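Side-chain contacts in TETR family transcriptional repressor LFRR (PDB 2V57), which represses transcription of the lfrRA operon by binding directly to the promoter region upstream of lfrR, as a DNA-binding regulator of the TetR family: residues B[53-56]-B[57-60]; B[121-124]-B[125-128]; B[168-171]-B[172-176]; B[128-131]-B[132-136]; B[44-47]-B[48-52]. All coordinates share one frame; numbering follows the deposited sequence. Where two conformers were deposited one is given.

Contact 1: residues B[53-56]-B[57-60]; sequences YPER and TDLL. With SO4 (sulfate ion), chain G.
Glu55 O, the carbonyl oxygen of the N-cap residue of helix 56-77, takes two amides of the opening turn. The firmer bond comes from Asp58 N at 2.9 Å, with the donor well above the carbonyl plane; that from Leu59 N is weak. Asp58 repays the cap through its side chain: with CG anti to its own carbonyl carbon (chi1 -59°), the carboxylate turns back toward the helix start, and OD2 receives Glu55 N at 3.0 Å on its anti side, somewhat out of the carboxylate plane. This is the half of a capping box that the third helical residue supplies. The same OD2 rests on Pro54 CD at 3.3 Å.

The apolar side of the turn belongs to Tyr53, whose ring carries Leu59 CD1 over one face, a CH-pi contact 4.0 Å from the centroid. Leu59 also reaches Leu35 and Ile38 of helix 35-42. At the far end of the ring, Tyr53 OH donates to O2 of a sulfate ion at 2.6 Å, near the ring plane, and Arg16 and Arg65 bind the same ion. The sulfate probably came from the crystallisation liquor. Even so, a tyrosine hydroxyl and two arginines converging on one oxyanion at the end of the helix-turn-helix are consistent with a place where a DNA backbone phosphate could be held.

Contact 2: residues B[121-124]-B[125-128]; sequences YFDI and GDEA
Gly125 follows Ile124 as the third residue of a type II beta turn that runs from Asp123 to Asp126, and its positive phi of 90° is the conformation this turn position favours in glycine. Asp126 closes the turn. Its amide N donates to Asp123 O at 3.1 Å in a fairly straight bond (160°), the donor standing above the carbonyl plane. The side chain of Asp126 has CG lodged between its backbone N and carbonyl carbon, which swings the carboxylate back over the same carbonyl. OD1 comes to lie 3.0 Å from Asp123 O, two acceptors with no hydrogen bond between them. The two aspartates run side by side, with Asp123 OD1 3.8 Å from Asp126 OD2 and their carboxylate planes 55° apart. Such like charges should repel, and a long, weak ion pair from Asp126 to Arg149 may ease this only in part. Glu127 carries the chain through a type I turn from Gly125 to Ala128, where Ala128 N weakly meets Gly125 O and helix 128-134 begins. The double turn thus links helix 116-123 to helix 128-134, while Phe122 and Ile124 hold its start against helix 56-77: the Phe122 ring meets that of His68, whose NE2 bonds Ile124 O.

Contact 3: residues B[168-171]-B[172-176]; sequences PRHQ and IVDAI. With SO4 (sulfate ion), chain H.
Backbone hydrogen bonds join Pro168-Gln171 to the next turn in the regular i to i+4 pattern. Ile172 N meets the carbonyl of the N-cap residue, Pro168 O, at 3.1 Å, Val173 N follows on Arg169 O at 3.0 Å, and Asp174 and Ala175 continue the series on His170 and Gln171.

Among the charged groups, Arg169 is drawn out straight, CG anti to its backbone N (chi1 179°) and the chain extended as far as NE. At the edge of its guanidinium, NH1 donates to O1 of a sulfate, probably from the crystallisation liquor, at 2.8 Å, while NH2 forms a salt bridge with Asp98. The sulfate also lies close to His170 N, near the start of the helix.

Helix 169-182 belongs, with helix 147-164, to the part of a TetR-family regulator through which two subunits pair: Ala175 and Ile176 pack on Trp147 of the second subunit, and Gln171 on its Pro144.

His170 and Asp174 meet without a hydrogen bond. The carboxylate stands at 77° to the imidazole, OD1 over a ring face and OD2 3.2 Å from CE1; the stronger tie of Asp174 is the salt bridge from OD1 to Arg90.

The aliphatic branches of Ile172 and Val173 rest on carbonyl oxygens of the turn before, Ile172 CG1 3.5 Å from Pro168 O and Val173 CG2 3.4 Å from Arg169 O; their apolar packing is on Leu97.

Contact 4: residues B[128-131]-B[132-136]; sequences AIVE and VLNRA
Glu131 meets the guanidinium of Arg135 at its edge, one turn along the helix. A single carboxylate oxygen does the work: OE1 accepts from Arg135 NE at 2.8 Å and from NH2 at 3.0 Å, and it lies close to the guanidinium plane, so the arginine holds it side-on. The carboxylate itself is turned 38° from that plane. In the glutamate, CG stands anti to the carbonyl carbon (chi1 -61°) and the chain bends at chi2 (-66°), which folds the carboxylate toward Arg135, while Arg135 runs extended from CG to NE beside it. The grip described is that of one of two deposited conformers of Arg135, and whether the other keeps it is not established here. Positive charge here, at the C-terminal end of helix 128-134, would also suit the helix dipole.

The amide of Asn134 lies alongside Val130, with OD1 3.7 Å from Val130 CG1. As modelled, OD1 also faces Val130 O, acceptor against acceptor, while Asn134 N donates to that carbonyl at 2.8 Å.

On the inner side the chemistry turns apolar. Ile129 and Leu133 point the same way, CG1 of the first 3.9 Å from CD1 of the second, and both reach Phe152 of helix 147-164. Val132 and Leu133 pack on Leu89 of helix 85-97, and Leu133 also touches Ile185 of the second subunit. A short amphipathic helix with an i to i+4 salt bridge outside and an aliphatic ridge inside fits the all-helical regulatory domain of a TetR-family repressor.

Contact 5: residues B[44-47]-B[48-52]; sequences VGRS and TVHRY
Val49 N donates to Gly45 O at 2.9 Å, nearly straight at 161°, and with this bond the N-cap residue Gly45 starts helix 46-52. His50 N makes the next one, to Arg46 O, at a longer 3.2 Å and less straight. The helix is the second of the helix-turn-helix that spans residues 34-53, the position of the recognition helix in TetR-family repressors, and it is consistent with this role that Arg46, Ser47 and Arg51 stand on an exposed flank.

Arg46 and His50 lie side by side one turn apart. The arginine leaves with CG anti to its backbone N (chi1 -158°) and stays extended to NE, which lays its aliphatic part along the imidazole: His50 CE1 is 3.7 Å from Arg46 CG and the same distance from NE. The guanidinium and ring planes are inclined by 56°, and the group meets the ring obliquely. His50 ND1 comes to 3.1 Å from Arg46 O, but the angle is too poor for a hydrogen bond; the carbonyl takes the backbone amide of His50. The nearby arginine would probably disfavour protonation of His50.

Thr48 sets its CB 3.4 Å from Gly45 O. On the inner side Val49 packs on Leu35 and Ala39 of helix 35-42, and His50 also touches Leu35. Val44, just ahead of the cap, crosses Val49 at about a right angle, and the methyls Val44 CG2 and Val49 CG2 press together at 3.3 Å, closer than two methyl groups normally approach.

In the fold
Contacts 5 and 1 follow each other along the DNA-binding end, their centres 11 Å apart: the first is a surface turn of the probable recognition helix, the second a partly buried start of helix 56-77. Contact 2, at the surface, is a polar double turn that runs through the shared Ala128 into contact 4. Contacts 3 and 4, partly buried and about 20 Å apart between centres, both touch the second subunit and both lean on helices 85-97 and 147-164. Anions mark contacts 1 and 3, an internal salt bridge contact 4, and crowded like charges contact 2. Contacts 4 and 5 are the most distant pair, about 42 Å between centres, on opposite sides of the chain's centre.

Contact 1: residues B[53-56]-B[57-60]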
loop_
_atom_site.group_PDB
_atom_site.type_symbol
_atom_site.label_atom_id
_atom_site.label_comp_id
_atom_site.label_asym_id
_atom_site.label_seq_id
_atom_site.Cartn_x
_atom_site.Cartn_y
_atom_site.Cartn_z
ATOM N N TYR B 53 8.554 15.785 -19.701
ATOM C CA TYR B 53 9.184 14.961 -18.679
ATOM C C TYR B 53 10.412 14.279 -19.291
ATOM O O TYR B 53 10.272 13.343 -20.069
ATOM C CB TYR B 53 8.175 13.944 -18.142
ATOM C CG TYR B 53 6.886 14.615 -17.722
ATOM C CD1 TYR B 53 6.802 15.252 -16.495
ATOM C CD2 TYR B 53 5.762 14.644 -18.567
ATOM C CE1 TYR B 53 5.658 15.903 -16.100
ATOM C CE2 TYR B 53 4.586 15.288 -18.166
ATOM C CZ TYR B 53 4.550 15.913 -16.921
ATOM O OH TYR B 53 3.424 16.572 -16.469
ATOM N N PRO B 54 11.625 14.777 -18.966
ATOM C CA PRO B 54 12.845 14.294 -19.633
ATOM C C PRO B 54 13.116 12.819 -19.357
ATOM O O PRO B 54 13.678 12.134 -20.199
ATOM C CB PRO B 54 13.960 15.161 -19.023
ATOM C CG PRO B 54 13.268 16.382 -18.523
ATOM C CD PRO B 54 11.892 15.921 -18.078
ATOM N N GLU B 55 12.735 12.355 -18.175
ATOM C CA GLU B 55 12.915 10.965 -17.791
ATOM C C GLU B 55 11.622 10.433 -17.196
ATOM O O GLU B 55 10.790 11.194 -16.692
ATOM C CB GLU B 55 14.065 10.824 -16.793
ATOM C CG GLU B 55 15.431 11.059 -17.437
ATOM C CD GLU B 55 16.591 10.735 -16.514
ATOM O OE1 GLU B 55 17.576 10.130 -16.991
ATOM O OE2 GLU B 55 16.519 11.087 -15.315
ATOM N N ARG B 56 11.453 9.120 -17.254
ATOM C CA ARG B 56 10.258 8.476 -16.746
ATOM C C ARG B 56 9.987 8.861 -15.296
ATOM O O ARG B 56 8.838 9.122 -14.904
ATOM C CB ARG B 56 10.428 6.960 -16.846
ATOM C CG ARG B 56 9.183 6.176 -16.576
ATOM C CD ARG B 56 9.406 4.722 -16.986
ATOM N NE ARG B 56 8.218 3.903 -16.813
ATOM C CZ ARG B 56 7.847 3.372 -15.652
ATOM N NH1 ARG B 56 8.578 3.582 -14.568
ATOM N NH2 ARG B 56 6.753 2.625 -15.579
ATOM N N THR B 57 11.046 8.878 -14.491
ATOM C CA THR B 57 10.917 9.201 -13.074
ATOM C C THR B 57 10.308 10.599 -12.855
ATOM O O THR B 57 9.603 10.819 -11.863
ATOM C CB THR B 57 12.265 9.042 -12.304
ATOM O OG1 THR B 57 11.998 8.814 -10.911
ATOM C CG2 THR B 57 13.160 10.286 -12.457
ATOM N N ASP B 58 10.558 11.530 -13.780
ATOM C CA ASP B 58 9.984 12.884 -13.691
ATOM C C ASP B 58 8.470 12.833 -13.900
ATOM O O ASP B 58 7.720 13.597 -13.288
ATOM C CB ASP B 58 10.582 13.825 -14.740
ATOM C CG ASP B 58 12.093 13.970 -14.617
ATOM O OD1 ASP B 58 12.593 14.142 -13.483
ATOM O OD2 ASP B 58 12.782 13.937 -15.661
ATOM N N LEU B 59 8.029 11.938 -14.785
ATOM C CA LEU B 59 6.599 11.777 -15.031
ATOM C C LEU B 59 5.943 11.159 -13.803
ATOM O O LEU B 59 4.852 11.575 -13.394
ATOM C CB LEU B 59 6.320 10.945 -16.290
ATOM C CG LEU B 59 4.854 10.547 -16.502
ATOM C CD1 LEU B 59 3.948 11.767 -16.610
ATOM C CD2 LEU B 59 4.713 9.682 -17.737
ATOM N N LEU B 60 6.637 10.208 -13.183
ATOM C CA LEU B 60 6.099 9.514 -12.019
ATOM C C LEU B 60 5.853 10.477 -10.857
ATOM O O LEU B 60 4.819 10.405 -10.186
ATOM C CB LEU B 60 7.046 8.376 -11.597
ATOM C CG LEU B 60 6.743 6.944 -12.068
ATOM C CD1 LEU B 60 6.109 6.876 -13.455
ATOM C CD2 LEU B 60 7.987 6.031 -11.970
HETATM S S SO4 G . 4.305 18.918 -13.638
HETATM O O1 SO4 G . 4.177 18.554 -12.239
HETATM O O2 SO4 G . 3.302 18.258 -14.453
HETATM O O3 SO4 G . 4.157 20.371 -13.817
HETATM O O4 SO4 G . 5.640 18.496 -14.068
#

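Contact 2: residues B[121-124]-B[125-128]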
loop_
_atom_site.group_PDB
_atom_site.type_symbol
_atom_site.label_atom_id
_atom_site.label_comp_id
_atom_site.label_asym_id
_atom_site.label_seq_id
_atom_site.Cartn_x
_atom_site.Cartn_y
_atom_site.Cartn_z
ATOM N N TYR B 121 5.056 17.341 -0.314
ATOM C CA TYR B 121 3.893 17.663 -1.138
ATOM C C TYR B 121 2.632 16.927 -0.671
ATOM O O TYR B 121 1.562 17.537 -0.558
ATOM C CB TYR B 121 4.169 17.325 -2.603
ATOM C CG TYR B 121 3.231 18.005 -3.581
ATOM C CD1 TYR B 121 3.533 19.261 -4.104
ATOM C CD2 TYR B 121 2.060 17.387 -3.989
ATOM C CE1 TYR B 121 2.677 19.890 -5.018
ATOM C CE2 TYR B 121 1.188 18.005 -4.885
ATOM C CZ TYR B 121 1.495 19.246 -5.396
ATOM O OH TYR B 121 0.623 19.839 -6.295
ATOM N N PHE B 122 2.771 15.624 -0.413
ATOM C CA PHE B 122 1.677 14.753 0.018
ATOM C C PHE B 122 1.139 15.163 1.391
ATOM O O PHE B 122 -0.013 14.902 1.715
ATOM C CB PHE B 122 2.178 13.300 0.127
ATOM C CG PHE B 122 2.097 12.507 -1.159
ATOM C CD1 PHE B 122 1.988 13.136 -2.399
ATOM C CD2 PHE B 122 2.158 11.114 -1.122
ATOM C CE1 PHE B 122 1.915 12.391 -3.571
ATOM C CE2 PHE B 122 2.093 10.368 -2.288
ATOM C CZ PHE B 122 1.975 11.002 -3.513
ATOM N N ASP B 123 1.994 15.761 2.213
ATOM C CA ASP B 123 1.587 16.196 3.546
ATOM C C ASP B 123 0.466 17.228 3.505
ATOM O O ASP B 123 -0.377 17.270 4.408
ATOM C CB ASP B 123 2.765 16.809 4.295
ATOM C CG ASP B 123 3.731 15.777 4.800
ATOM O OD1 ASP B 123 3.351 14.588 4.887
ATOM O OD2 ASP B 123 4.877 16.160 5.113
ATOM N N ILE B 124 0.469 18.074 2.477
ATOM C CA ILE B 124 -0.443 19.222 2.464
ATOM C C ILE B 124 -1.862 18.752 2.218
ATOM O O ILE B 124 -2.144 18.114 1.202
ATOM C CB ILE B 124 -0.003 20.316 1.457
ATOM C CG1 ILE B 124 1.339 20.892 1.903
ATOM C CG2 ILE B 124 -1.067 21.418 1.358
ATOM C CD1 ILE B 124 1.853 22.010 1.030
ATOM N N GLY B 125 -2.743 19.033 3.175
ATOM C CA GLY B 125 -4.128 18.602 3.078
ATOM C C GLY B 125 -4.393 17.234 3.695
ATOM O O GLY B 125 -5.535 16.769 3.731
ATOM N N ASP B 126 -3.353 16.588 4.202
ATOM C CA ASP B 126 -3.527 15.214 4.689
ATOM C C ASP B 126 -4.171 15.091 6.077
ATOM O O ASP B 126 -4.450 13.988 6.532
ATOM C CB ASP B 126 -2.225 14.407 4.585
ATOM C CG ASP B 126 -1.272 14.668 5.723
ATOM O OD1 ASP B 126 -1.529 15.563 6.557
ATOM O OD2 ASP B 126 -0.240 13.972 5.786
ATOM N N GLU B 127 -4.443 16.218 6.736
ATOM C CA GLU B 127 -5.175 16.164 8.011
ATOM C C GLU B 127 -6.692 16.269 7.866
ATOM O O GLU B 127 -7.416 15.988 8.817
ATOM C CB GLU B 127 -4.701 17.251 8.980
ATOM C CG GLU B 127 -3.254 17.156 9.394
ATOM C CD GLU B 127 -2.929 15.892 10.178
ATOM O OE1 GLU B 127 -3.835 15.061 10.401
ATOM O OE2 GLU B 127 -1.754 15.732 10.575
ATOM N N ALA B 128 -7.175 16.694 6.700
ATOM C CA ALA B 128 -8.614 16.893 6.510
ATOM C C ALA B 128 -9.415 15.609 6.762
ATOM O O ALA B 128 -10.429 15.636 7.445
ATOM C CB ALA B 128 -8.918 17.463 5.115
#

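Contact 3: residues B[168-171]-B[172-176]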
loop_
_atom_site.group_PDB
_atom_site.type_symbol
_atom_site.label_atom_id
_atom_site.label_comp_id
_atom_site.label_asym_id
_atom_site.label_seq_id
_atom_site.Cartn_x
_atom_site.Cartn_y
_atom_site.Cartn_z
ATOM N N PRO B 168 -18.529 -4.497 -7.033
ATOM C CA PRO B 168 -19.276 -3.294 -7.412
ATOM C C PRO B 168 -19.002 -2.118 -6.477
ATOM O O PRO B 168 -18.868 -2.301 -5.263
ATOM C CB PRO B 168 -20.745 -3.736 -7.282
ATOM C CG PRO B 168 -20.707 -5.228 -7.345
ATOM C CD PRO B 168 -19.422 -5.612 -6.677
ATOM N N ARG B 169 -18.944 -0.922 -7.057
ATOM C CA ARG B 169 -18.646 0.302 -6.322
ATOM C C ARG B 169 -19.459 0.423 -5.036
ATOM O O ARG B 169 -18.891 0.615 -3.961
ATOM C CB ARG B 169 -18.883 1.520 -7.218
ATOM C CG ARG B 169 -18.642 2.884 -6.564
ATOM C CD ARG B 169 -19.098 3.984 -7.517
ATOM N NE ARG B 169 -18.772 5.337 -7.073
ATOM C CZ ARG B 169 -19.655 6.181 -6.543
ATOM N NH1 ARG B 169 -20.920 5.807 -6.388
ATOM N NH2 ARG B 169 -19.278 7.396 -6.167
ATOM N N HIS B 170 -20.782 0.301 -5.140
ATOM C CA HIS B 170 -21.645 0.530 -3.984
ATOM C C HIS B 170 -21.305 -0.397 -2.821
ATOM O O HIS B 170 -21.370 0.013 -1.659
ATOM C CB HIS B 170 -23.121 0.377 -4.356
ATOM C CG HIS B 170 -24.062 0.735 -3.246
ATOM N ND1 HIS B 170 -24.549 -0.195 -2.354
ATOM C CD2 HIS B 170 -24.604 1.923 -2.883
ATOM C CE1 HIS B 170 -25.350 0.403 -1.488
ATOM N NE2 HIS B 170 -25.401 1.689 -1.788
ATOM N N GLN B 171 -20.948 -1.635 -3.150
ATOM C CA GLN B 171 -20.618 -2.664 -2.167
ATOM C C GLN B 171 -19.272 -2.402 -1.485
ATOM O O GLN B 171 -19.117 -2.650 -0.296
ATOM C CB GLN B 171 -20.595 -4.029 -2.853
ATOM C CG GLN B 171 -20.830 -5.220 -1.951
ATOM C CD GLN B 171 -20.717 -6.524 -2.717
ATOM O OE1 GLN B 171 -20.478 -6.521 -3.925
ATOM N NE2 GLN B 171 -20.881 -7.640 -2.019
ATOM N N ILE B 172 -18.298 -1.913 -2.248
ATOM C CA ILE B 172 -17.021 -1.513 -1.691
ATOM C C ILE B 172 -17.202 -0.353 -0.712
ATOM O O ILE B 172 -16.587 -0.321 0.355
ATOM C CB ILE B 172 -16.020 -1.116 -2.810
ATOM C CG1 ILE B 172 -15.710 -2.340 -3.679
ATOM C CG2 ILE B 172 -14.732 -0.531 -2.214
ATOM C CD1 ILE B 172 -14.913 -2.029 -4.931
ATOM N N VAL B 173 -18.049 0.601 -1.073
ATOM C CA VAL B 173 -18.287 1.738 -0.190
ATOM C C VAL B 173 -18.927 1.264 1.119
ATOM O O VAL B 173 -18.468 1.620 2.207
ATOM C CB VAL B 173 -19.105 2.830 -0.884
ATOM C CG1 VAL B 173 -19.486 3.936 0.096
ATOM C CG2 VAL B 173 -18.314 3.404 -2.052
ATOM N N ASP B 174 -19.950 0.421 1.022
ATOM C CA ASP B 174 -20.556 -0.169 2.217
ATOM C C ASP B 174 -19.532 -0.898 3.103
ATOM O O ASP B 174 -19.577 -0.792 4.321
ATOM C CB ASP B 174 -21.659 -1.161 1.848
ATOM C CG ASP B 174 -22.895 -0.489 1.270
ATOM O OD1 ASP B 174 -22.960 0.764 1.223
ATOM O OD2 ASP B 174 -23.804 -1.231 0.854
ATOM N N ALA B 175 -18.644 -1.675 2.483
ATOM C CA ALA B 175 -17.663 -2.454 3.236
ATOM C C ALA B 175 -16.645 -1.548 3.908
ATOM O O ALA B 175 -16.303 -1.740 5.078
ATOM C CB ALA B 175 -16.962 -3.475 2.331
ATOM N N ILE B 176 -16.150 -0.555 3.176
ATOM C CA ILE B 176 -15.212 0.375 3.776
ATOM C C ILE B 176 -15.898 1.078 4.948
ATOM O O ILE B 176 -15.331 1.176 6.033
ATOM C CB ILE B 176 -14.682 1.393 2.766
ATOM C CG1 ILE B 176 -13.764 0.691 1.752
ATOM C CG2 ILE B 176 -13.925 2.528 3.482
ATOM C CD1 ILE B 176 -13.333 1.634 0.606
HETATM S S SO4 H . -22.964 2.935 -7.251
HETATM O O1 SO4 H . -22.012 3.254 -6.188
HETATM O O2 SO4 H . -22.835 1.520 -7.602
HETATM O O3 SO4 H . -24.317 3.210 -6.772
HETATM O O4 SO4 H . -22.678 3.770 -8.420
#

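Contact 4: residues B[128-131]-B[132-136]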
loop_
_atom_site.group_PDB
_atom_site.type_symbol
_atom_site.label_atom_id
_atom_site.label_comp_id
_atom_site.label_asym_id
_atom_site.label_seq_id
_atom_site.Cartn_x
_atom_site.Cartn_y
_atom_site.Cartn_z
ATOM N N ALA B 128 -7.175 16.694 6.700
ATOM C CA ALA B 128 -8.614 16.893 6.510
ATOM C C ALA B 128 -9.415 15.609 6.762
ATOM O O ALA B 128 -10.429 15.636 7.445
ATOM C CB ALA B 128 -8.918 17.463 5.115
ATOM N N ILE B 129 -8.959 14.494 6.201
ATOM C CA ILE B 129 -9.601 13.199 6.417
ATOM C C ILE B 129 -9.709 12.822 7.900
ATOM O O ILE B 129 -10.730 12.292 8.345
ATOM C CB ILE B 129 -8.868 12.082 5.654
ATOM C CG1 ILE B 129 -9.589 10.747 5.840
ATOM C CG2 ILE B 129 -7.416 11.981 6.109
ATOM C CD1 ILE B 129 -11.075 10.841 5.593
ATOM N N VAL B 130 -8.655 13.104 8.653
ATOM C CA VAL B 130 -8.622 12.846 10.082
ATOM C C VAL B 130 -9.663 13.698 10.811
ATOM O O VAL B 130 -10.348 13.213 11.717
ATOM C CB VAL B 130 -7.229 13.175 10.656
ATOM C CG1 VAL B 130 -7.210 13.024 12.174
ATOM C CG2 VAL B 130 -6.162 12.313 10.001
ATOM N N GLU B 131 -9.771 14.972 10.425
ATOM C CA GLU B 131 -10.783 15.853 11.010
ATOM C C GLU B 131 -12.165 15.313 10.735
ATOM O O GLU B 131 -13.039 15.352 11.607
ATOM C CB GLU B 131 -10.671 17.289 10.459
ATOM C CG GLU B 131 -9.352 17.934 10.762
ATOM C CD GLU B 131 -9.161 18.166 12.247
ATOM O OE1 GLU B 131 -10.154 18.479 12.940
ATOM O OE2 GLU B 131 -8.015 18.022 12.728
ATOM N N VAL B 132 -12.366 14.822 9.515
ATOM C CA VAL B 132 -13.655 14.274 9.114
ATOM C C VAL B 132 -13.986 13.009 9.917
ATOM O O VAL B 132 -15.128 12.818 10.333
ATOM C CB VAL B 132 -13.699 13.945 7.601
ATOM C CG1 VAL B 132 -14.969 13.151 7.264
ATOM C CG2 VAL B 132 -13.619 15.228 6.766
ATOM N N LEU B 133 -12.984 12.162 10.142
ATOM C CA LEU B 133 -13.180 10.926 10.908
ATOM C C LEU B 133 -13.434 11.192 12.393
ATOM O O LEU B 133 -14.339 10.613 13.006
ATOM C CB LEU B 133 -11.973 10.006 10.750
ATOM C CG LEU B 133 -11.904 9.314 9.393
ATOM C CD1 LEU B 133 -10.490 8.828 9.098
ATOM C CD2 LEU B 133 -12.929 8.175 9.309
ATOM N N ASN B 134 -12.625 12.072 12.964
ATOM C CA ASN B 134 -12.735 12.401 14.373
ATOM C C ASN B 134 -14.034 13.113 14.674
ATOM O O ASN B 134 -14.618 12.946 15.744
ATOM C CB ASN B 134 -11.562 13.263 14.818
ATOM C CG ASN B 134 -10.262 12.490 14.872
ATOM O OD1 ASN B 134 -10.036 11.566 14.088
ATOM N ND2 ASN B 134 -9.396 12.862 15.803
ATOM N N ARG B 135 -14.501 13.903 13.723
ATOM C CA ARG B 135 -15.715 14.643 13.982
ATOM C C ARG B 135 -16.958 13.817 13.608
ATOM O O ARG B 135 -18.088 14.278 13.729
ATOM C CB ARG B 135 -15.626 16.041 13.354
ATOM C CG ARG B 135 -14.454 16.839 13.966
ATOM C CD ARG B 135 -14.055 18.088 13.175
ATOM N NE ARG B 135 -12.825 18.663 13.713
ATOM C CZ ARG B 135 -12.775 19.635 14.621
ATOM N NH1 ARG B 135 -13.893 20.189 15.092
ATOM N NH2 ARG B 135 -11.599 20.075 15.046
ATOM N N ALA B 136 -16.732 12.562 13.221
ATOM C CA ALA B 136 -17.835 11.628 13.026
ATOM C C ALA B 136 -17.827 10.560 14.116
ATOM O O ALA B 136 -18.608 9.605 14.067
ATOM C CB ALA B 136 -17.756 10.980 11.663
#

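Contact 5: residues B[44-47]-B[48-52]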
loop_
_atom_site.group_PDB
_atom_site.type_symbol
_atom_site.label_atom_id
_atom_site.label_comp_id
_atom_site.label_asym_id
_atom_site.label_seq_id
_atom_site.Cartn_x
_atom_site.Cartn_y
_atom_site.Cartn_z
ATOM N N VAL B 44 0.774 11.726 -28.379
ATOM C CA VAL B 44 1.915 12.603 -28.638
ATOM C C VAL B 44 3.180 11.789 -28.892
ATOM O O VAL B 44 3.269 10.621 -28.509
ATOM C CB VAL B 44 2.152 13.596 -27.486
ATOM C CG1 VAL B 44 0.914 14.445 -27.264
ATOM C CG2 VAL B 44 2.521 12.853 -26.210
ATOM N N GLY B 45 4.156 12.404 -29.551
ATOM C CA GLY B 45 5.398 11.721 -29.848
ATOM C C GLY B 45 6.302 11.583 -28.636
ATOM O O GLY B 45 6.241 12.377 -27.687
ATOM N N ARG B 46 7.150 10.561 -28.665
ATOM C CA ARG B 46 8.132 10.359 -27.612
ATOM C C ARG B 46 8.970 11.625 -27.450
ATOM O O ARG B 46 9.310 12.035 -26.338
ATOM C CB ARG B 46 9.028 9.170 -27.952
ATOM C CG ARG B 46 9.709 8.561 -26.749
ATOM C CD ARG B 46 10.671 7.460 -27.153
ATOM N NE ARG B 46 11.340 6.880 -25.991
ATOM C CZ ARG B 46 10.995 5.726 -25.428
ATOM N NH1 ARG B 46 9.991 5.010 -25.922
ATOM N NH2 ARG B 46 11.664 5.279 -24.375
ATOM N N SER B 47 9.283 12.246 -28.580
ATOM C CA SER B 47 10.051 13.480 -28.605
ATOM C C SER B 47 9.350 14.584 -27.805
ATOM O O SER B 47 9.968 15.295 -27.004
ATOM C CB SER B 47 10.247 13.914 -30.059
ATOM O OG SER B 47 11.054 15.064 -30.152
ATOM N N THR B 48 8.048 14.708 -28.022
ATOM C CA THR B 48 7.240 15.697 -27.327
ATOM C C THR B 48 7.168 15.416 -25.828
ATOM O O THR B 48 7.310 16.328 -25.014
ATOM C CB THR B 48 5.832 15.750 -27.918
ATOM O OG1 THR B 48 5.934 16.125 -29.293
ATOM C CG2 THR B 48 4.980 16.768 -27.180
ATOM N N VAL B 49 6.962 14.158 -25.456
ATOM C CA VAL B 49 6.842 13.834 -24.036
ATOM C C VAL B 49 8.111 14.230 -23.271
ATOM O O VAL B 49 8.052 14.666 -22.124
ATOM C CB VAL B 49 6.492 12.341 -23.807
ATOM C CG1 VAL B 49 6.496 12.015 -22.332
ATOM C CG2 VAL B 49 5.130 12.045 -24.362
ATOM N N HIS B 50 9.262 14.101 -23.919
ATOM C CA HIS B 50 10.523 14.419 -23.254
ATOM C C HIS B 50 10.733 15.916 -23.010
ATOM O O HIS B 50 11.503 16.307 -22.129
ATOM C CB HIS B 50 11.713 13.791 -23.988
ATOM C CG HIS B 50 11.812 12.312 -23.793
ATOM N ND1 HIS B 50 11.941 11.426 -24.841
ATOM C CD2 HIS B 50 11.759 11.559 -22.670
ATOM C CE1 HIS B 50 11.987 10.193 -24.370
ATOM N NE2 HIS B 50 11.876 10.244 -23.055
ATOM N N ARG B 51 10.031 16.750 -23.767
ATOM C CA ARG B 51 10.041 18.191 -23.500
ATOM C C ARG B 51 9.186 18.541 -22.289
ATOM O O ARG B 51 9.264 19.656 -21.757
ATOM C CB ARG B 51 9.540 18.979 -24.716
ATOM C CG ARG B 51 10.492 18.970 -25.897
ATOM C CD ARG B 51 9.962 19.820 -27.045
ATOM N NE ARG B 51 8.618 19.416 -27.449
ATOM C CZ ARG B 51 8.068 19.718 -28.621
ATOM N NH1 ARG B 51 8.750 20.430 -29.511
ATOM N NH2 ARG B 51 6.837 19.308 -28.907
ATOM N N TYR B 52 8.348 17.599 -21.869
ATOM C CA TYR B 52 7.549 17.778 -20.655
ATOM C C TYR B 52 8.160 17.034 -19.462
ATOM O O TYR B 52 8.268 17.579 -18.352
ATOM C CB TYR B 52 6.107 17.321 -20.888
ATOM C CG TYR B 52 5.325 18.255 -21.780
ATOM C CD1 TYR B 52 4.262 19.005 -21.286
ATOM C CD2 TYR B 52 5.665 18.400 -23.119
ATOM C CE1 TYR B 52 3.548 19.863 -22.114
ATOM C CE2 TYR B 52 4.974 19.266 -23.937
ATOM C CZ TYR B 52 3.919 19.992 -23.436
ATOM O OH TYR B 52 3.233 20.838 -24.280
#